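Local coordinates for protein 4'-phospho-dehydrooxetanocin synthase (Bacillus megaterium, PDB 5UL3) that catalyses the cobalamin-dependent radical S-adenosylmethionine ring contraction of dAMP to an oxetane aldehyde in the biosynthesis of oxetanocin A, at residues A[489-494]-A[640-645]; A[532-537]-A[633-638]. One frame throughout, in Å; residues are numbered along the deposited sequence.

Interaction 1: A[489-494]-A[640-645]; sequences NLDFLE and LLKYLV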
loop_
_atom_site.group_PDB
_atom_site.type_symbol
_atom_site.label_atom_id
_atom_site.label_comp_id
_atom_site.label_asym_id
_atom_site.label_seq_id
_atom_site.Cartn_x
_atom_site.Cartn_y
_atom_site.Cartn_z
ATOM N N ASN A 489 -5.631 -2.929 27.258
ATOM C CA ASN A 489 -5.925 -2.302 25.967
ATOM C C ASN A 489 -7.042 -1.273 26.090
ATOM O O ASN A 489 -6.940 -0.162 25.559
ATOM C CB ASN A 489 -6.307 -3.375 24.957
ATOM C CG ASN A 489 -5.100 -4.021 24.326
ATOM O OD1 ASN A 489 -3.982 -3.539 24.479
ATOM N ND2 ASN A 489 -5.316 -5.110 23.610
ATOM N N LEU A 490 -8.142 -1.657 26.740
ATOM C CA LEU A 490 -9.277 -0.755 26.892
ATOM C C LEU A 490 -8.880 0.511 27.641
ATOM O O LEU A 490 -9.276 1.621 27.248
ATOM C CB LEU A 490 -10.413 -1.476 27.615
ATOM C CG LEU A 490 -11.081 -2.643 26.886
ATOM C CD1 LEU A 490 -11.949 -3.433 27.869
ATOM C CD2 LEU A 490 -11.929 -2.122 25.710
ATOM N N ASP A 491 -8.105 0.363 28.726
ATOM C CA ASP A 491 -7.581 1.520 29.453
ATOM C C ASP A 491 -6.773 2.432 28.534
ATOM O O ASP A 491 -6.977 3.652 28.513
ATOM C CB ASP A 491 -6.705 1.058 30.621
ATOM C CG ASP A 491 -7.508 0.495 31.779
ATOM O OD1 ASP A 491 -8.750 0.637 31.776
ATOM O OD2 ASP A 491 -6.883 -0.086 32.696
ATOM N N PHE A 492 -5.822 1.855 27.791
ATOM C CA PHE A 492 -5.042 2.618 26.820
ATOM C C PHE A 492 -5.939 3.385 25.848
ATOM O O PHE A 492 -5.745 4.586 25.618
ATOM C CB PHE A 492 -4.116 1.673 26.048
ATOM C CG PHE A 492 -3.382 2.321 24.890
ATOM C CD1 PHE A 492 -2.156 2.951 25.083
ATOM C CD2 PHE A 492 -3.905 2.271 23.609
ATOM C CE1 PHE A 492 -1.466 3.526 24.018
ATOM C CE2 PHE A 492 -3.219 2.857 22.540
ATOM C CZ PHE A 492 -1.997 3.481 22.752
ATOM N N LEU A 493 -6.912 2.689 25.252
ATOM C CA LEU A 493 -7.776 3.276 24.236
ATOM C C LEU A 493 -8.684 4.370 24.785
ATOM O O LEU A 493 -9.120 5.234 24.019
ATOM C CB LEU A 493 -8.619 2.180 23.585
ATOM C CG LEU A 493 -7.798 1.198 22.748
ATOM C CD1 LEU A 493 -8.615 -0.026 22.521
ATOM C CD2 LEU A 493 -7.410 1.839 21.402
ATOM N N GLU A 494 -8.982 4.348 26.078
ATOM C CA GLU A 494 -9.796 5.372 26.720
ATOM C C GLU A 494 -8.987 6.579 27.187
ATOM O O GLU A 494 -9.580 7.546 27.673
ATOM C CB GLU A 494 -10.564 4.760 27.902
ATOM C CG GLU A 494 -11.683 3.849 27.455
ATOM C CD GLU A 494 -12.194 2.925 28.543
ATOM O OE1 GLU A 494 -12.161 3.326 29.729
ATOM O OE2 GLU A 494 -12.617 1.793 28.203
ATOM N N LEU A 640 -18.889 -1.859 24.031
ATOM C CA LEU A 640 -19.338 -3.244 23.965
ATOM C C LEU A 640 -18.310 -4.178 24.588
ATOM O O LEU A 640 -18.644 -5.012 25.438
ATOM C CB LEU A 640 -19.595 -3.657 22.522
ATOM C CG LEU A 640 -19.645 -5.172 22.332
ATOM C CD1 LEU A 640 -20.961 -5.784 22.919
ATOM C CD2 LEU A 640 -19.463 -5.550 20.870
ATOM N N LEU A 641 -17.048 -4.065 24.158
ATOM C CA LEU A 641 -16.023 -4.948 24.701
ATOM C C LEU A 641 -15.795 -4.691 26.187
ATOM O O LEU A 641 -15.585 -5.635 26.960
ATOM C CB LEU A 641 -14.716 -4.797 23.926
ATOM C CG LEU A 641 -13.629 -5.763 24.381
ATOM C CD1 LEU A 641 -14.182 -7.180 24.405
ATOM C CD2 LEU A 641 -12.425 -5.663 23.439
ATOM N N LYS A 642 -15.826 -3.425 26.609
ATOM C CA LYS A 642 -15.688 -3.143 28.032
ATOM C C LYS A 642 -16.834 -3.776 28.813
ATOM O O LYS A 642 -16.627 -4.327 29.902
ATOM C CB LYS A 642 -15.626 -1.634 28.270
ATOM C CG LYS A 642 -15.185 -1.250 29.668
ATOM C CD LYS A 642 -15.047 0.256 29.807
ATOM C CE LYS A 642 -14.125 0.639 30.966
ATOM N NZ LYS A 642 -12.653 0.357 30.761
ATOM N N TYR A 643 -18.031 -3.765 28.229
ATOM C CA TYR A 643 -19.198 -4.381 28.853
ATOM C C TYR A 643 -19.065 -5.900 28.912
ATOM O O TYR A 643 -19.397 -6.516 29.935
ATOM C CB TYR A 643 -20.441 -3.964 28.077
ATOM C CG TYR A 643 -21.763 -4.443 28.629
ATOM C CD1 TYR A 643 -22.254 -3.958 29.830
ATOM C CD2 TYR A 643 -22.536 -5.345 27.920
ATOM C CE1 TYR A 643 -23.485 -4.384 30.326
ATOM C CE2 TYR A 643 -23.772 -5.772 28.403
ATOM C CZ TYR A 643 -24.234 -5.293 29.604
ATOM O OH TYR A 643 -25.453 -5.732 30.075
ATOM N N LEU A 644 -18.591 -6.526 27.828
ATOM C CA LEU A 644 -18.384 -7.973 27.846
ATOM C C LEU A 644 -17.344 -8.379 28.889
ATOM O O LEU A 644 -17.545 -9.351 29.628
ATOM C CB LEU A 644 -17.977 -8.468 26.455
ATOM C CG LEU A 644 -19.045 -8.395 25.356
ATOM C CD1 LEU A 644 -18.441 -8.688 23.979
ATOM C CD2 LEU A 644 -20.156 -9.370 25.652
ATOM N N VAL A 645 -16.230 -7.646 28.967
ATOM C CA VAL A 645 -15.183 -7.967 29.936
ATOM C C VAL A 645 -15.685 -7.718 31.356
ATOM O O VAL A 645 -15.357 -8.464 32.290
ATOM C CB VAL A 645 -13.903 -7.163 29.634
ATOM C CG1 VAL A 645 -12.853 -7.326 30.760
ATOM C CG2 VAL A 645 -13.305 -7.598 28.303
HETATM O O HOH W 1 -10.045 -1.579 31.533
#

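Interaction 2: A[532-537]-A[633-638]; sequences PVYTIV and HREISH. With EDO (1,2-ethanediol), chain T; EDO (1,2-ethanediol), chain H.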
loop_
_atom_site.group_PDB
_atom_site.type_symbol
_atom_site.label_atom_id
_atom_site.label_comp_id
_atom_site.label_asym_id
_atom_site.label_seq_id
_atom_site.Cartn_x
_atom_site.Cartn_y
_atom_site.Cartn_z
ATOM N N PRO A 532 -10.740 10.346 23.244
ATOM C CA PRO A 532 -9.957 9.156 23.583
ATOM C C PRO A 532 -9.267 8.569 22.361
ATOM O O PRO A 532 -9.647 8.802 21.209
ATOM C CB PRO A 532 -10.992 8.184 24.155
ATOM C CG PRO A 532 -12.319 8.684 23.686
ATOM C CD PRO A 532 -12.190 10.152 23.457
ATOM N N VAL A 533 -8.226 7.777 22.649
ATOM C CA VAL A 533 -7.395 7.206 21.594
ATOM C C VAL A 533 -8.221 6.365 20.628
ATOM O O VAL A 533 -7.963 6.367 19.419
ATOM C CB VAL A 533 -6.238 6.386 22.208
ATOM C CG1 VAL A 533 -5.502 5.599 21.118
ATOM C CG2 VAL A 533 -5.275 7.303 22.950
ATOM N N TYR A 534 -9.231 5.637 21.126
ATOM C CA TYR A 534 -9.966 4.758 20.217
ATOM C C TYR A 534 -10.608 5.519 19.063
ATOM O O TYR A 534 -10.919 4.901 18.040
ATOM C CB TYR A 534 -11.027 3.925 20.955
ATOM C CG TYR A 534 -12.164 4.680 21.619
ATOM C CD1 TYR A 534 -13.185 5.265 20.870
ATOM C CD2 TYR A 534 -12.259 4.734 23.008
ATOM C CE1 TYR A 534 -14.249 5.941 21.495
ATOM C CE2 TYR A 534 -13.329 5.401 23.643
ATOM C CZ TYR A 534 -14.304 6.006 22.879
ATOM O OH TYR A 534 -15.344 6.670 23.511
ATOM N N THR A 535 -10.762 6.844 19.173
ATOM C CA THR A 535 -11.345 7.598 18.066
ATOM C C THR A 535 -10.476 7.584 16.807
ATOM O O THR A 535 -10.992 7.864 15.726
ATOM C CB THR A 535 -11.637 9.058 18.482
ATOM O OG1 THR A 535 -10.423 9.739 18.857
ATOM C CG2 THR A 535 -12.633 9.116 19.647
ATOM N N ILE A 536 -9.185 7.252 16.894
ATOM C CA ILE A 536 -8.340 7.218 15.701
ATOM C C ILE A 536 -7.927 5.792 15.312
ATOM O O ILE A 536 -7.045 5.617 14.453
ATOM C CB ILE A 536 -7.112 8.132 15.852
ATOM C CG1 ILE A 536 -6.231 7.664 17.016
ATOM C CG2 ILE A 536 -7.545 9.582 16.066
ATOM C CD1 ILE A 536 -4.823 8.236 16.968
ATOM N N VAL A 537 -8.563 4.772 15.894
ATOM C CA VAL A 537 -8.276 3.390 15.533
ATOM C C VAL A 537 -8.831 3.114 14.148
ATOM O O VAL A 537 -9.987 3.431 13.857
ATOM C CB VAL A 537 -8.868 2.425 16.575
ATOM C CG1 VAL A 537 -8.896 1.000 16.028
ATOM C CG2 VAL A 537 -8.044 2.481 17.858
ATOM N N HIS A 633 -21.541 5.170 16.873
ATOM C CA HIS A 633 -21.336 3.747 16.608
ATOM C C HIS A 633 -19.978 3.270 17.115
ATOM O O HIS A 633 -19.878 2.212 17.747
ATOM C CB HIS A 633 -21.455 3.482 15.112
ATOM C CG HIS A 633 -20.972 2.131 14.692
ATOM N ND1 HIS A 633 -19.869 1.952 13.885
ATOM C CD2 HIS A 633 -21.449 0.891 14.957
ATOM C CE1 HIS A 633 -19.688 0.659 13.674
ATOM N NE2 HIS A 633 -20.636 -0.004 14.312
ATOM N N ARG A 634 -18.924 4.040 16.838
ATOM C CA ARG A 634 -17.589 3.668 17.305
ATOM C C ARG A 634 -17.543 3.618 18.822
ATOM O O ARG A 634 -16.957 2.704 19.412
ATOM C CB ARG A 634 -16.558 4.664 16.770
ATOM C CG ARG A 634 -15.137 4.403 17.266
ATOM C CD ARG A 634 -14.222 5.574 16.887
ATOM N NE ARG A 634 -14.041 5.721 15.441
ATOM C CZ ARG A 634 -13.082 5.124 14.739
ATOM N NH1 ARG A 634 -12.194 4.308 15.334
ATOM N NH2 ARG A 634 -13.002 5.349 13.437
ATOM N N GLU A 635 -18.147 4.609 19.465
ATOM C CA GLU A 635 -18.228 4.644 20.917
ATOM C C GLU A 635 -18.965 3.418 21.453
ATOM O O GLU A 635 -18.485 2.734 22.367
ATOM C CB GLU A 635 -18.924 5.952 21.299
ATOM C CG GLU A 635 -18.985 6.339 22.739
ATOM C CD GLU A 635 -19.591 7.727 22.884
ATOM O OE1 GLU A 635 -18.908 8.707 22.523
ATOM O OE2 GLU A 635 -20.763 7.836 23.303
ATOM N N ILE A 636 -20.118 3.096 20.862
ATOM C CA ILE A 636 -20.883 1.930 21.305
ATOM C C ILE A 636 -20.081 0.653 21.089
ATOM O O ILE A 636 -20.110 -0.263 21.920
ATOM C CB ILE A 636 -22.243 1.863 20.579
ATOM C CG1 ILE A 636 -23.110 3.081 20.914
ATOM C CG2 ILE A 636 -22.979 0.574 20.936
ATOM C CD1 ILE A 636 -24.358 3.181 19.999
ATOM N N SER A 637 -19.348 0.574 19.974
ATOM C CA SER A 637 -18.532 -0.607 19.695
ATOM C C SER A 637 -17.377 -0.739 20.682
ATOM O O SER A 637 -17.029 -1.856 21.082
ATOM C CB SER A 637 -17.996 -0.553 18.262
ATOM O OG SER A 637 -19.066 -0.607 17.326
ATOM N N HIS A 638 -16.752 0.377 21.066
ATOM C CA HIS A 638 -15.689 0.287 22.063
ATOM C C HIS A 638 -16.234 -0.223 23.391
ATOM O O HIS A 638 -15.664 -1.129 24.013
ATOM C CB HIS A 638 -15.010 1.637 22.280
ATOM C CG HIS A 638 -14.074 1.626 23.448
ATOM N ND1 HIS A 638 -12.782 1.153 23.353
ATOM C CD2 HIS A 638 -14.259 1.955 24.749
ATOM C CE1 HIS A 638 -12.203 1.215 24.542
ATOM N NE2 HIS A 638 -13.080 1.696 25.407
HETATM C C1 EDO T . -16.030 8.404 13.283
HETATM O O1 EDO T . -15.335 8.056 14.491
HETATM C C2 EDO T . -15.179 8.020 12.090
HETATM O O2 EDO T . -15.097 6.599 12.039
HETATM C C1 EDO H . -11.502 -0.751 20.640
HETATM O O1 EDO H . -11.538 0.614 21.073
HETATM C C2 EDO H . -10.403 -0.861 19.581
HETATM O O2 EDO H . -10.272 -2.227 19.205
HETATM O O HOH W 2 -16.255 8.876 21.422
HETATM O O HOH W 3 -11.620 4.102 11.160
#

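Interaction 1: A[489-494]-A[640-645]
The carboxylate of Glu494 receives Lys642 close to its own plane: NZ lies on the syn side of OE2, only 15° out of that plane, at 2.9 Å from OE2. This is a salt bridge with two unequal limbs, since the bond from Lys642 NZ to Glu494 OE1, at 3.2 Å, is weak. Glu494 OE2 is also hydrogen-bonded to His638 NE2, one turn earlier on the helix that carries Lys642, so this oxygen accepts from two nitrogens, which together fix the position of the carboxylate. The second flat group, the carboxylate of Asp491, stands farther off. Its OD1 is 4.0 Å from Lys642 NZ, beyond a salt bridge, and the two side chains cross at about a right angle. Water 1 closes this gap, donating to Asp491 OD1 at 2.6 Å and accepting a weak bond from Lys642 NZ. Two acidic groups around one ammonium would be expected to stabilise its positive charge.

Lys642 reaches the site from across the interface with CG anti to the backbone N (chi1 -167°); its chain runs extended until chi4 bends NZ. Beside its root sits Leu490, the main apolar element of the contact. CD1 of Leu490 lies 3.8 Å from Lys642 CA and 4.4 Å from Val645 CG2, while CD2 comes 4.2 Å from Leu641 CG. The leucine thus spans a turn of the opposing helix.

The two short helical segments run roughly antiparallel, with a signed crossing angle of -146° and axes 11.0 Å apart. This is helix-helix packing with an apolar centre and a charged flank, in which helix 484-493 of the radical SAM region meets long helix 620-648, consistent with the C-terminal helix bundle.

Interaction 2: A[532-537]-A[633-638]
Tyr534 lays its ring over that of His638 in an offset stack, the centroids 4.3 Å apart and the planes 16° from parallel. The overlap is partial: Tyr534 CD2 sits over the centre of the imidazole, whereas His638 CG lies towards the rim of the phenol ring. A CH-pi contact extends it, because His638 CB stands over the tyrosine face, 4.1 Å from the centroid of the Tyr534 ring. The opposite face of this ring is covered by Pro532 CG of its own segment. A 3-10 turn, 533-535, in the loop after helix 521-527, is here docked on helix 620-648. In Tyr534, chi1 of 64° sets CG between the backbone N and the carbonyl carbon, where the ring sits between Pro532 and His638.

Arg634 slides past the phenol ring in the opposite direction and binds the exit of the turn. Its NH1 gives a nearly straight bond to Val537 O (2.8 Å, 167° at the hydrogen), in the carbonyl plane and on a lone pair, and a weak one to Tyr534 O at 3.0 Å. Thr535 O lies over the centre of one guanidinium face, so three backbone oxygens lie near the cation, one over a face and one at its edge, and would be expected to stabilise its charge. NE and NH2 each bond to a hydroxyl of one ethanediol, probably from the crystallisation liquor; a second ethanediol meets His638 ND1 at the ring edge.

Two waters join the segments as well. Water 2 lies between Tyr534 OH and Glu635 OE1, and water 3 accepts from Arg634 NH2 at 2.9 Å while donating to Val537 O at 3.2 Å.

Overall arrangement
Helix 620-648 serves both contacts, whose centres are about 10 Å apart, and His638 joins them directly: the hydrogen bond from its NE2 to Glu494 OE2 measures 2.8 Å, and its CE1 packs 3.5 Å from Leu490 CD2. In the backbone, Tyr534 N lies 2.9 Å from Leu493 O, a hydrogen bond tying the 3-10 turn to the end of helix 484-493. Interaction 1 lies away from the cofactor and substrate-binding residues. Interaction 2 comes nearer: the side chain of Val537 is about 8 Å from that of Glu436, which binds S-adenosylmethionine, and about 13 Å from cobalamin. Together they join the radical SAM region to the C-terminal helices.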